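Local coordinates for protein erythromycin dehydratase (Saccharopolyspora erythraea, PDB 3EL6) that probably catalyses the dehydration of beta-hydroxyacyl intermediates as the dehydratase domain of the polyketide synthase that makes the erythromycin precursor, at residues A[37-42]-A[56-61]; A[82-87]-A[222-227]; A[98-103]-A[253-258]; A[214-219]-A[226-231]; A[259-264]-A[289-294]. One frame throughout, in Å; residues are numbered along the deposited sequence.

Contact 1 (A[37-42]-A[56-61]); sequences HPLLLA and GRLSTD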
# COMPACT_ATOMS: atom_id res chain seq x y z
N HIS A 37 7.29 -10.70 -11.18
CA HIS A 37 6.39 -10.87 -12.31
C HIS A 37 6.79 -9.92 -13.43
O HIS A 37 7.05 -8.76 -13.20
CB HIS A 37 4.98 -10.54 -11.86
CG HIS A 37 3.94 -10.86 -12.86
ND1 HIS A 37 3.64 -10.03 -13.91
CD2 HIS A 37 3.05 -11.88 -12.91
CE1 HIS A 37 2.64 -10.55 -14.61
NE2 HIS A 37 2.26 -11.67 -14.01
N PRO A 38 6.80 -10.39 -14.67
CA PRO A 38 7.22 -9.50 -15.79
C PRO A 38 6.49 -8.15 -15.91
O PRO A 38 7.09 -7.19 -16.44
CB PRO A 38 6.89 -10.33 -17.04
CG PRO A 38 6.88 -11.75 -16.58
CD PRO A 38 6.43 -11.74 -15.12
N LEU A 39 5.23 -8.07 -15.48
CA LEU A 39 4.44 -6.84 -15.61
C LEU A 39 4.49 -5.97 -14.33
O LEU A 39 4.05 -4.82 -14.34
CB LEU A 39 3.01 -7.11 -16.10
CG LEU A 39 2.92 -8.03 -17.32
CD1 LEU A 39 1.44 -8.29 -17.69
CD2 LEU A 39 3.70 -7.44 -18.52
N LEU A 40 5.08 -6.48 -13.28
CA LEU A 40 5.07 -5.75 -12.01
C LEU A 40 6.40 -5.08 -11.76
O LEU A 40 7.45 -5.53 -12.27
CB LEU A 40 4.72 -6.65 -10.82
CG LEU A 40 3.29 -7.16 -10.90
CD1 LEU A 40 3.02 -8.07 -9.70
CD2 LEU A 40 2.29 -5.95 -11.02
N LEU A 41 6.35 -4.02 -10.96
CA LEU A 41 7.52 -3.21 -10.69
C LEU A 41 7.90 -3.27 -9.22
O LEU A 41 9.07 -3.53 -8.88
CB LEU A 41 7.22 -1.75 -11.09
CG LEU A 41 7.05 -1.52 -12.60
CD1 LEU A 41 6.37 -0.14 -12.82
CD2 LEU A 41 8.40 -1.67 -13.28
N ALA A 42 6.94 -3.03 -8.33
CA ALA A 42 7.23 -3.07 -6.91
C ALA A 42 6.04 -3.63 -6.15
O ALA A 42 4.89 -3.58 -6.64
CB ALA A 42 7.45 -1.65 -6.41
N GLY A 56 2.62 -1.95 -11.47
CA GLY A 56 3.24 -2.47 -12.71
C GLY A 56 2.85 -1.60 -13.89
O GLY A 56 2.23 -0.52 -13.73
N ARG A 57 3.19 -2.05 -15.09
CA ARG A 57 3.03 -1.22 -16.27
C ARG A 57 2.97 -2.19 -17.40
O ARG A 57 3.68 -3.17 -17.35
CB ARG A 57 4.25 -0.34 -16.41
CG ARG A 57 4.10 0.79 -17.41
CD ARG A 57 5.25 1.87 -17.21
NE ARG A 57 5.07 2.68 -15.98
CZ ARG A 57 6.01 2.95 -15.05
NH1 ARG A 57 7.24 2.49 -15.17
NH2 ARG A 57 5.70 3.67 -13.98
N LEU A 58 2.10 -1.93 -18.35
CA LEU A 58 1.91 -2.74 -19.57
C LEU A 58 2.23 -1.81 -20.74
O LEU A 58 1.79 -0.66 -20.74
CB LEU A 58 0.43 -3.09 -19.73
CG LEU A 58 0.04 -4.52 -19.44
CD1 LEU A 58 0.98 -5.11 -18.45
CD2 LEU A 58 -1.37 -4.54 -18.97
N SER A 59 2.89 -2.31 -21.78
CA SER A 59 2.99 -1.51 -23.00
C SER A 59 3.35 -2.43 -24.16
O SER A 59 4.00 -3.44 -23.96
CB SER A 59 4.09 -0.48 -22.88
OG SER A 59 5.34 -1.15 -22.77
N THR A 60 2.88 -2.10 -25.36
CA THR A 60 3.25 -2.91 -26.54
C THR A 60 4.75 -2.94 -26.78
O THR A 60 5.29 -3.91 -27.33
CB THR A 60 2.50 -2.45 -27.76
OG1 THR A 60 2.70 -1.04 -27.92
CG2 THR A 60 1.03 -2.63 -27.57
N ASP A 61 5.49 -1.91 -26.35
CA ASP A 61 6.92 -1.95 -26.56
C ASP A 61 7.54 -3.08 -25.81
O ASP A 61 8.39 -3.80 -26.35
CB ASP A 61 7.62 -0.62 -26.17
CG ASP A 61 7.37 0.50 -27.17
OD1 ASP A 61 6.87 0.25 -28.30
OD2 ASP A 61 7.68 1.67 -26.82

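Contact 2 (A[82-87]-A[222-227]); sequences LVDLAL and GYAFHP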
# COMPACT_ATOMS: atom_id res chain seq x y z
N LEU A 82 -5.27 -9.73 -16.35
CA LEU A 82 -5.69 -9.35 -14.99
C LEU A 82 -5.82 -10.60 -14.15
O LEU A 82 -5.55 -10.56 -12.95
CB LEU A 82 -7.01 -8.59 -15.03
CG LEU A 82 -6.92 -7.30 -15.88
CD1 LEU A 82 -8.22 -6.40 -15.68
CD2 LEU A 82 -5.61 -6.52 -15.66
N VAL A 83 -6.26 -11.72 -14.73
CA VAL A 83 -6.39 -12.96 -13.94
C VAL A 83 -4.99 -13.45 -13.51
O VAL A 83 -4.74 -13.82 -12.36
CB VAL A 83 -7.13 -14.07 -14.76
CG1 VAL A 83 -7.06 -15.51 -14.07
CG2 VAL A 83 -8.56 -13.63 -15.06
N ASP A 84 -4.04 -13.43 -14.44
CA ASP A 84 -2.67 -13.90 -14.09
C ASP A 84 -2.08 -12.97 -13.04
O ASP A 84 -1.49 -13.40 -12.07
CB ASP A 84 -1.78 -13.91 -15.39
CG ASP A 84 -0.30 -13.96 -15.05
OD1 ASP A 84 0.17 -14.96 -14.41
OD2 ASP A 84 0.40 -12.96 -15.33
N LEU A 85 -2.30 -11.66 -13.19
CA LEU A 85 -1.72 -10.73 -12.19
C LEU A 85 -2.35 -10.99 -10.81
O LEU A 85 -1.67 -10.94 -9.82
CB LEU A 85 -1.99 -9.28 -12.63
CG LEU A 85 -0.94 -8.75 -13.65
CD1 LEU A 85 -1.51 -7.47 -14.19
CD2 LEU A 85 0.42 -8.53 -13.04
N ALA A 86 -3.64 -11.27 -10.78
CA ALA A 86 -4.32 -11.54 -9.50
C ALA A 86 -3.84 -12.84 -8.86
O ALA A 86 -3.70 -12.91 -7.66
CB ALA A 86 -5.87 -11.59 -9.71
N LEU A 87 -3.56 -13.86 -9.66
CA LEU A 87 -2.96 -15.09 -9.14
C LEU A 87 -1.56 -14.83 -8.56
O LEU A 87 -1.17 -15.46 -7.56
CB LEU A 87 -2.90 -16.16 -10.28
CG LEU A 87 -4.28 -16.72 -10.68
CD1 LEU A 87 -4.11 -17.51 -12.03
CD2 LEU A 87 -4.80 -17.71 -9.57
N GLY A 222 8.23 -15.98 -14.94
CA GLY A 222 7.81 -15.18 -13.82
C GLY A 222 6.32 -14.96 -13.84
O GLY A 222 5.78 -14.50 -12.84
N TYR A 223 5.65 -15.34 -14.92
CA TYR A 223 4.17 -15.32 -14.89
C TYR A 223 3.64 -16.43 -13.97
O TYR A 223 4.29 -17.46 -13.81
CB TYR A 223 3.52 -15.49 -16.27
CG TYR A 223 3.80 -14.36 -17.22
CD1 TYR A 223 3.11 -13.18 -17.13
CD2 TYR A 223 4.75 -14.50 -18.23
CE1 TYR A 223 3.35 -12.12 -17.99
CE2 TYR A 223 4.99 -13.43 -19.11
CZ TYR A 223 4.29 -12.27 -18.98
OH TYR A 223 4.51 -11.23 -19.84
N ALA A 224 2.44 -16.22 -13.40
CA ALA A 224 1.83 -17.27 -12.58
C ALA A 224 1.25 -18.27 -13.55
O ALA A 224 1.53 -19.45 -13.43
CB ALA A 224 0.73 -16.71 -11.67
N PHE A 225 0.49 -17.78 -14.52
CA PHE A 225 0.01 -18.58 -15.68
C PHE A 225 0.10 -17.60 -16.87
O PHE A 225 -0.68 -16.66 -16.96
CB PHE A 225 -1.46 -18.97 -15.51
CG PHE A 225 -1.94 -20.07 -16.49
CD1 PHE A 225 -2.46 -21.27 -15.99
CD2 PHE A 225 -1.89 -19.89 -17.88
CE1 PHE A 225 -2.91 -22.30 -16.87
CE2 PHE A 225 -2.35 -20.88 -18.77
CZ PHE A 225 -2.84 -22.10 -18.28
N HIS A 226 1.06 -17.81 -17.76
CA HIS A 226 1.24 -16.87 -18.90
C HIS A 226 -0.05 -16.40 -19.50
O HIS A 226 -0.89 -17.22 -19.95
CB HIS A 226 2.11 -17.57 -20.01
CG HIS A 226 2.70 -16.58 -20.97
ND1 HIS A 226 1.93 -15.78 -21.76
CD2 HIS A 226 3.99 -16.19 -21.18
CE1 HIS A 226 2.70 -14.97 -22.47
NE2 HIS A 226 3.96 -15.21 -22.14
N PRO A 227 -0.29 -15.08 -19.56
CA PRO A 227 -1.60 -14.61 -19.93
C PRO A 227 -2.00 -14.84 -21.38
O PRO A 227 -3.24 -14.90 -21.71
CB PRO A 227 -1.55 -13.11 -19.57
CG PRO A 227 -0.14 -12.78 -19.62
CD PRO A 227 0.63 -13.96 -19.21

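Contact 3 (A[98-103]-A[253-258]); sequences LEELVL and AWNTVT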
# COMPACT_ATOMS: atom_id res chain seq x y z
N LEU A 98 -7.87 -17.80 -6.75
CA LEU A 98 -8.72 -16.68 -7.15
C LEU A 98 -10.15 -17.19 -7.01
O LEU A 98 -10.68 -17.87 -7.89
CB LEU A 98 -8.34 -16.29 -8.57
CG LEU A 98 -8.13 -14.88 -9.05
CD1 LEU A 98 -8.21 -14.73 -10.61
CD2 LEU A 98 -8.75 -13.68 -8.23
N GLU A 99 -10.77 -16.95 -5.84
CA GLU A 99 -12.11 -17.42 -5.63
C GLU A 99 -13.09 -16.79 -6.61
O GLU A 99 -13.98 -17.45 -7.12
CB GLU A 99 -12.55 -17.12 -4.20
CG GLU A 99 -13.97 -17.51 -3.99
CD GLU A 99 -14.29 -17.56 -2.53
OE1 GLU A 99 -13.85 -18.54 -1.88
OE2 GLU A 99 -14.98 -16.62 -2.07
N GLU A 100 -12.94 -15.51 -6.90
CA GLU A 100 -13.66 -14.90 -8.02
C GLU A 100 -12.88 -13.72 -8.54
O GLU A 100 -12.14 -13.06 -7.76
CB GLU A 100 -15.01 -14.40 -7.48
CG GLU A 100 -15.77 -13.42 -8.34
CD GLU A 100 -16.99 -12.84 -7.62
OE1 GLU A 100 -16.80 -12.16 -6.57
OE2 GLU A 100 -18.15 -13.04 -8.10
N LEU A 101 -12.97 -13.48 -9.84
CA LEU A 101 -12.52 -12.18 -10.41
C LEU A 101 -13.52 -11.75 -11.43
O LEU A 101 -13.85 -12.53 -12.38
CB LEU A 101 -11.11 -12.30 -11.01
CG LEU A 101 -10.54 -10.91 -11.37
CD1 LEU A 101 -10.11 -10.19 -10.08
CD2 LEU A 101 -9.38 -11.11 -12.33
N VAL A 102 -14.08 -10.55 -11.23
CA VAL A 102 -15.08 -10.03 -12.14
C VAL A 102 -14.44 -8.88 -12.89
O VAL A 102 -13.87 -7.94 -12.28
CB VAL A 102 -16.31 -9.53 -11.36
CG1 VAL A 102 -17.34 -8.96 -12.32
CG2 VAL A 102 -16.89 -10.70 -10.61
N LEU A 103 -14.45 -8.98 -14.20
CA LEU A 103 -13.82 -8.01 -15.04
C LEU A 103 -14.81 -6.93 -15.43
O LEU A 103 -15.89 -7.20 -15.95
CB LEU A 103 -13.26 -8.74 -16.26
CG LEU A 103 -12.25 -9.85 -15.87
CD1 LEU A 103 -12.08 -10.90 -16.95
CD2 LEU A 103 -10.89 -9.28 -15.52
N ALA A 253 -16.24 -13.16 -16.01
CA ALA A 253 -16.15 -13.56 -14.61
C ALA A 253 -15.45 -14.88 -14.55
O ALA A 253 -15.84 -15.83 -15.28
CB ALA A 253 -17.57 -13.71 -14.01
N TRP A 254 -14.40 -14.97 -13.73
CA TRP A 254 -13.70 -16.22 -13.54
C TRP A 254 -13.94 -16.67 -12.11
O TRP A 254 -13.70 -15.90 -11.17
CB TRP A 254 -12.21 -16.00 -13.71
CG TRP A 254 -11.75 -15.65 -15.14
CD1 TRP A 254 -12.00 -14.49 -15.82
CD2 TRP A 254 -10.89 -16.44 -15.98
NE1 TRP A 254 -11.35 -14.53 -17.05
CE2 TRP A 254 -10.67 -15.71 -17.16
CE3 TRP A 254 -10.29 -17.66 -15.82
CZ2 TRP A 254 -9.88 -16.20 -18.21
CZ3 TRP A 254 -9.48 -18.16 -16.89
CH2 TRP A 254 -9.30 -17.42 -18.05
N ASN A 255 -14.39 -17.91 -11.93
CA ASN A 255 -14.85 -18.42 -10.63
C ASN A 255 -14.03 -19.61 -10.21
O ASN A 255 -13.94 -20.61 -10.95
CB ASN A 255 -16.36 -18.84 -10.69
CG ASN A 255 -17.27 -17.68 -11.00
OD1 ASN A 255 -17.93 -17.64 -12.04
ND2 ASN A 255 -17.31 -16.72 -10.11
N THR A 256 -13.37 -19.48 -9.07
CA THR A 256 -12.50 -20.45 -8.51
C THR A 256 -11.41 -20.91 -9.46
O THR A 256 -11.47 -22.02 -10.01
CB THR A 256 -13.25 -21.65 -7.85
OG1 THR A 256 -14.27 -21.15 -6.97
CG2 THR A 256 -12.27 -22.48 -7.03
N VAL A 257 -10.37 -20.08 -9.56
CA VAL A 257 -9.24 -20.39 -10.40
C VAL A 257 -8.17 -20.91 -9.51
O VAL A 257 -7.71 -20.20 -8.59
CB VAL A 257 -8.70 -19.10 -11.16
CG1 VAL A 257 -7.58 -19.56 -12.10
CG2 VAL A 257 -9.88 -18.46 -11.88
N THR A 258 -7.78 -22.17 -9.71
CA THR A 258 -6.71 -22.74 -8.89
C THR A 258 -5.49 -23.08 -9.75
O THR A 258 -5.64 -23.57 -10.89
CB THR A 258 -7.17 -24.05 -8.15
OG1 THR A 258 -7.27 -25.11 -9.13
CG2 THR A 258 -8.55 -23.84 -7.46
O HOH W 1 -16.86 -17.80 -7.07
O HOH W 2 -18.43 -14.19 -10.44

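Contact 4 (A[214-219]-A[226-231]); sequences VSIAAD and HPVLLD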
# COMPACT_ATOMS: atom_id res chain seq x y z
N VAL A 214 -3.03 -26.60 -26.30
CA VAL A 214 -2.87 -25.16 -26.37
C VAL A 214 -1.41 -24.91 -25.97
O VAL A 214 -0.95 -25.44 -24.99
CB VAL A 214 -3.82 -24.48 -25.40
CG1 VAL A 214 -3.53 -23.01 -25.45
CG2 VAL A 214 -5.29 -24.74 -25.78
N SER A 215 -0.66 -24.10 -26.72
CA SER A 215 0.75 -23.88 -26.39
C SER A 215 1.22 -22.58 -27.06
O SER A 215 0.64 -22.13 -28.05
CB SER A 215 1.70 -25.02 -26.82
OG SER A 215 1.61 -25.19 -28.25
N ILE A 216 2.23 -21.96 -26.44
CA ILE A 216 2.84 -20.77 -26.95
C ILE A 216 4.34 -21.01 -26.88
O ILE A 216 4.81 -21.97 -26.30
CB ILE A 216 2.47 -19.52 -26.08
CG1 ILE A 216 2.91 -19.73 -24.62
CG2 ILE A 216 0.96 -19.23 -26.19
CD1 ILE A 216 2.86 -18.40 -23.82
N ALA A 217 5.13 -20.14 -27.49
CA ALA A 217 6.55 -20.27 -27.30
C ALA A 217 7.01 -19.67 -25.94
O ALA A 217 6.68 -18.54 -25.61
CB ALA A 217 7.29 -19.60 -28.45
N ALA A 218 7.85 -20.40 -25.21
CA ALA A 218 8.42 -19.87 -23.95
C ALA A 218 9.09 -18.49 -24.11
O ALA A 218 9.79 -18.24 -25.08
CB ALA A 218 9.38 -20.89 -23.34
N ASP A 219 8.83 -17.56 -23.21
CA ASP A 219 9.62 -16.32 -23.28
C ASP A 219 10.05 -15.75 -21.92
O ASP A 219 11.10 -16.13 -21.39
CB ASP A 219 8.98 -15.24 -24.15
CG ASP A 219 9.94 -14.09 -24.42
OD1 ASP A 219 10.21 -13.33 -23.47
OD2 ASP A 219 10.45 -13.97 -25.55
N HIS A 226 1.06 -17.81 -17.76
CA HIS A 226 1.24 -16.87 -18.90
C HIS A 226 -0.05 -16.40 -19.50
O HIS A 226 -0.89 -17.22 -19.95
CB HIS A 226 2.11 -17.57 -20.01
CG HIS A 226 2.70 -16.58 -20.97
ND1 HIS A 226 1.93 -15.78 -21.76
CD2 HIS A 226 3.99 -16.19 -21.18
CE1 HIS A 226 2.70 -14.97 -22.47
NE2 HIS A 226 3.96 -15.21 -22.14
N PRO A 227 -0.29 -15.08 -19.56
CA PRO A 227 -1.60 -14.61 -19.93
C PRO A 227 -2.00 -14.84 -21.38
O PRO A 227 -3.24 -14.90 -21.71
CB PRO A 227 -1.55 -13.11 -19.57
CG PRO A 227 -0.14 -12.78 -19.62
CD PRO A 227 0.63 -13.96 -19.21
N VAL A 228 -0.99 -14.99 -22.26
CA VAL A 228 -1.37 -15.38 -23.60
C VAL A 228 -1.87 -16.85 -23.59
O VAL A 228 -2.92 -17.16 -24.18
CB VAL A 228 -0.27 -15.12 -24.62
CG1 VAL A 228 -0.73 -15.52 -26.06
CG2 VAL A 228 0.02 -13.59 -24.60
N LEU A 229 -1.12 -17.70 -22.93
CA LEU A 229 -1.53 -19.12 -22.80
C LEU A 229 -2.90 -19.19 -22.14
O LEU A 229 -3.79 -19.91 -22.58
CB LEU A 229 -0.47 -19.90 -22.06
CG LEU A 229 -0.72 -21.44 -21.99
CD1 LEU A 229 -0.55 -22.02 -23.42
CD2 LEU A 229 0.26 -22.18 -21.05
N LEU A 230 -3.12 -18.39 -21.08
CA LEU A 230 -4.43 -18.45 -20.37
C LEU A 230 -5.56 -17.92 -21.21
O LEU A 230 -6.70 -18.43 -21.17
CB LEU A 230 -4.31 -17.59 -19.11
CG LEU A 230 -5.55 -17.63 -18.19
CD1 LEU A 230 -5.65 -19.06 -17.74
CD2 LEU A 230 -5.13 -16.74 -17.01
N ASP A 231 -5.31 -16.88 -22.02
CA ASP A 231 -6.37 -16.44 -22.93
C ASP A 231 -6.73 -17.55 -23.94
O ASP A 231 -7.88 -17.71 -24.30
CB ASP A 231 -5.97 -15.21 -23.74
CG ASP A 231 -7.06 -14.75 -24.66
OD1 ASP A 231 -7.96 -14.04 -24.18
OD2 ASP A 231 -7.07 -15.13 -25.87

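Contact 5 (A[259-264]-A[289-294]); sequences LHASGA and HLVATV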
# COMPACT_ATOMS: atom_id res chain seq x y z
N LEU A 259 -4.29 -22.90 -9.20
CA LEU A 259 -3.07 -23.09 -9.91
C LEU A 259 -2.27 -24.12 -9.17
O LEU A 259 -2.04 -24.01 -7.96
CB LEU A 259 -2.36 -21.70 -10.07
CG LEU A 259 -1.18 -21.38 -10.97
CD1 LEU A 259 -1.53 -21.69 -12.44
CD2 LEU A 259 -0.96 -19.87 -10.77
N HIS A 260 -1.84 -25.16 -9.87
CA HIS A 260 -1.03 -26.17 -9.26
C HIS A 260 0.40 -26.24 -9.80
O HIS A 260 1.22 -26.90 -9.24
CB HIS A 260 -1.75 -27.52 -9.37
CG HIS A 260 -3.16 -27.46 -8.87
ND1 HIS A 260 -3.46 -27.49 -7.52
CD2 HIS A 260 -4.34 -27.27 -9.51
CE1 HIS A 260 -4.76 -27.36 -7.37
NE2 HIS A 260 -5.32 -27.25 -8.56
N ALA A 261 0.67 -25.56 -10.92
CA ALA A 261 1.98 -25.56 -11.48
C ALA A 261 2.17 -24.16 -12.09
O ALA A 261 1.24 -23.64 -12.70
CB ALA A 261 2.05 -26.62 -12.59
N SER A 262 3.35 -23.58 -11.96
CA SER A 262 3.58 -22.31 -12.69
C SER A 262 4.53 -22.54 -13.89
O SER A 262 5.16 -23.59 -14.00
CB SER A 262 4.07 -21.17 -11.75
OG SER A 262 2.99 -20.56 -11.01
N GLY A 263 4.61 -21.55 -14.78
CA GLY A 263 5.62 -21.61 -15.87
C GLY A 263 5.26 -22.52 -17.05
O GLY A 263 6.13 -22.90 -17.86
N ALA A 264 3.98 -22.87 -17.14
CA ALA A 264 3.55 -23.75 -18.22
C ALA A 264 3.55 -22.92 -19.52
O ALA A 264 3.16 -21.72 -19.52
CB ALA A 264 2.11 -24.33 -17.93
N HIS A 289 -0.29 -34.18 -15.65
CA HIS A 289 -0.30 -33.57 -14.31
C HIS A 289 -1.19 -32.33 -14.30
O HIS A 289 -1.17 -31.56 -15.25
CB HIS A 289 1.09 -33.11 -13.91
CG HIS A 289 2.09 -34.21 -13.89
ND1 HIS A 289 3.17 -34.25 -14.76
CD2 HIS A 289 2.16 -35.33 -13.15
CE1 HIS A 289 3.87 -35.34 -14.52
NE2 HIS A 289 3.27 -36.02 -13.56
N LEU A 290 -1.94 -32.11 -13.21
CA LEU A 290 -2.89 -31.00 -13.17
C LEU A 290 -2.08 -29.70 -13.05
O LEU A 290 -1.11 -29.60 -12.27
CB LEU A 290 -3.80 -31.12 -11.94
CG LEU A 290 -4.98 -30.16 -11.89
CD1 LEU A 290 -5.95 -30.34 -13.06
CD2 LEU A 290 -5.73 -30.22 -10.53
N VAL A 291 -2.51 -28.71 -13.82
CA VAL A 291 -1.82 -27.42 -13.84
C VAL A 291 -2.76 -26.35 -13.29
O VAL A 291 -2.33 -25.49 -12.51
CB VAL A 291 -1.33 -27.04 -15.29
CG1 VAL A 291 -0.85 -25.57 -15.34
CG2 VAL A 291 -0.17 -28.00 -15.70
N ALA A 292 -4.03 -26.38 -13.70
CA ALA A 292 -4.98 -25.38 -13.21
C ALA A 292 -6.42 -25.86 -13.38
O ALA A 292 -6.71 -26.68 -14.25
CB ALA A 292 -4.76 -24.05 -13.96
N THR A 293 -7.34 -25.34 -12.55
CA THR A 293 -8.78 -25.52 -12.75
C THR A 293 -9.51 -24.21 -12.63
O THR A 293 -9.00 -23.26 -11.99
CB THR A 293 -9.39 -26.50 -11.72
OG1 THR A 293 -9.24 -25.98 -10.39
CG2 THR A 293 -8.69 -27.85 -11.78
N VAL A 294 -10.68 -24.13 -13.27
CA VAL A 294 -11.53 -22.98 -13.22
C VAL A 294 -12.92 -23.57 -13.06
O VAL A 294 -13.42 -24.37 -13.92
CB VAL A 294 -11.49 -22.12 -14.52
CG1 VAL A 294 -12.60 -20.96 -14.47
CG2 VAL A 294 -10.07 -21.58 -14.83

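Contact 1 (A[37-42]-A[56-61])
Gly-56 packs its CA against the backbone of Leu-39 and Leu-40. That CA makes a CA-H...O contact with Leu-39 O at 3.0 Å, an approach made possible by the absence of a side chain, and the residue pairs with Leu-40 as an antiparallel non-hydrogen-bonded pair (CA to CA 3.8 Å). The Leu-40 side chain starts away from Gly-56 but brings CD2 back to 4.0 Å from Gly-56 CA. At Arg-57 the backbone N donates to Leu-39 O (3.0 Å, N-H...O 150°), which gives this carbonyl a second contact beside the glycine. The Arg-57 side chain leaves with CG anti to the backbone N (chi1 -167°) and bends at chi3, which turns its guanidinium so that Leu-41 CD1 lies over one face, toward the rim, 3.6 Å from NH1. Arg-57 NH2 is hydrogen-bonded to Ser-28 O of the second subunit. Leu-58 then reaches back: its CD1 touches Leu-39 CD2 at 3.6 Å and comes closer still to Leu-39 CD1, an unusually tight pair, so the placing of the Leu-58 side chain is doubtful. Within the hairpin, Leu-41 and Ala-42 both face Thr-55 in a classic beta bulge. The chemistry thus divides by side: Leu-39 and Leu-58 are buried and apolar, whereas Arg-57 uses a leucine methyl as a platform while its NH2 bonds to the second subunit.

Contact 2 (A[82-87]-A[222-227])
Asp-84, on helix 79-93, turns its carboxylate into the backbone of 222-227, where OD1 takes two successive N-H groups. The bond from Phe-225 N is the straighter (2.8 Å, N-H...O 166°) and meets OD1 on the anti side, tilted 29° out of the carboxylate plane. Ala-224 N is equally near OD1, also 2.8 Å, but its angle makes this a weak bond. The other oxygen, OD2, accepts from His-37 NE2, so both ends of the buried carboxylate have donors; two good N-H bonds and a weak third probably favour the charged form. OD2 also lies at the edge of the Tyr-223 ring, near its plane, 3.3 Å from CD1, while the carboxylate and ring planes stand 57° apart. Pro-227 CD rests over one face of that ring. On the loop side, Ala-224 O is satisfied by Ser-262 OG and Pro-227 O by Ser-80 OG. Apolar packing is slight: Leu-87 CB meets Ala-224 CB at 3.9 Å. A helix carboxylate pinning consecutive loop amides here ties helix 79-93 to the run-in of helix 227-235, joining the helices of the two halves of the double hotdog fold.

Contact 3 (A[98-103]-A[253-258])
Leu-101 and Trp-254 form the regular part of this antiparallel pairing, exchanging two backbone bonds: Trp-254 N to Leu-101 O (2.8 Å) and Leu-101 N to Trp-254 O (2.9 Å). Farther along, Leu-98 exchanges a second pair of bonds with Val-257, and their CB atoms touch. Between the two pairs Thr-256 takes a positive phi (53°) and, with Val-257, faces Leu-98 in a G1 beta bulge. Its N still reaches Glu-99 O, from above the carbonyl plane.

The Glu-100 side chain runs alongside Asn-255, pointing the same way. Its CB lies 4.2 Å from Asn-255 ND2 and its CG 4.0 Å from the same nitrogen. Because chi1 (164°) swings CG to the far side from its own amide and the chain stays extended beyond it, the carboxylate is carried past the Asn-255 amide, and OE2 accepts from a water at 2.6 Å. That water takes a hydrogen bond from Asn-255 ND2 (2.8 Å), so the two polar ends meet through it. A second water joins ND2 to Glu-99 O, while Asn-255 OD1 is held by Ser-296 OG.

Beyond Leu-101, Leu-103 CD1 meets the edge of the Trp-254 indole, 3.7 Å from NE1; Val-83 and Leu-230 pack on the same ring from the helices. Strands 97-103 and 251-259 are thereby stitched together where the two halves of the double hotdog meet. The chemistry implies a two-sided seam: a hydrated amide and carboxylate on the Glu-100 face, and apolar burial against the helices on the face of Leu-101 and Trp-254.

Contact 4 (A[214-219]-A[226-231])
The His-226 imidazole lies between an aliphatic and an aromatic neighbour. Over one face sits Ile-216 CD1, 3.4 Å from the ring centroid and only 11° off the normal, a well-centred CH-pi contact; Tyr-223 meets the opposite face toward its rim, with the two ring planes at about 50°. At the edge, Val-228 N donates to His-226 ND1 (3.1 Å), almost in the ring plane. His-226 occupies the N-cap of helix 227-235, and this capping bond helps fix the rotation of its ring. ND1, as acceptor here, should carry no proton.

Ile-216 holds CG1 between the backbone N and the carbonyl carbon (chi1 59°), which drops CD1 onto the imidazole and leaves CG2 to meet Val-228 CG1 at 4.1 Å. CD1 is also 4.1 Å from Leu-229 CB. Farther along, Leu-229 CD1 reaches the end of the strand, touching Val-214 CG1 and Ser-215 CA, both at 3.7 Å. The contact is carried by side-chain packing.

The end of strand 209-215 and the loop after it cross the first turn of helix 227-235. Strand 266-273 adds Val-267 beside Val-214 and Leu-229, while on the other flank Pro-227 and Leu-230 face helix 79-93 through Val-81 and Val-83.

Contact 5 (A[259-264]-A[289-294])
Leu-259 and Ala-292 form an antiparallel non-hydrogen-bonded pair at the point where strand 251-259 gives way to loop. One residue on, His-260 N donates to Val-291 O in a short, nearly linear bond (2.7 Å, 173°), although the donor stands 40° above the carbonyl plane. Ala-261 N approaches the same oxygen in a weak bond of 3.4 Å, so one carbonyl receives two consecutive amides as the chain peels off. On its other side strand 290-299 is irregular too: Val-291 and Ala-292 both face Val-283 in a classic beta bulge.

Leu-290 CD2 meets the His-260 ring obliquely, 3.4 Å from His-260 CD2; NE2 of the histidine has a weak hydrogen bond to Thr-258 OG1. Both branches of Val-291 touch Ala-261 CB, and CG1 also meets Ala-264 CB, at 4.1 Å. Leu-259 CD1 lies 4.3 Å from Ala-292 CB.

Strand 290-299 therefore lies between strand 278-284 and the end of strand 251-259. Leu-259 at the strand end and Ser-262 in the loop bear on Ala-224, and the loop then leads into strand 266-273.

How the contacts relate
From the N terminus, contact 1 closes a short loop first, the hairpin of strands 40-45 and 52-58. Contact 2 then opens on helix 79-93 and contact 3 on the strand that follows; they cross, because 222-227 is reached before 253-258, and both join the N-terminal half of the chain to the C-terminal half. Contact 4 lies wholly within the loop of contact 3 and shares His-226 and Pro-227 with contact 2. Contact 5 comes last, at the end of strand 251-259, which contact 3 also uses, and on its neighbour 290-299. Contact 2, the hub, touches the other four. Together they tie the N-terminal hairpin, helices 79-93 and 227-235 and strands 97-103, 251-259 and 290-299.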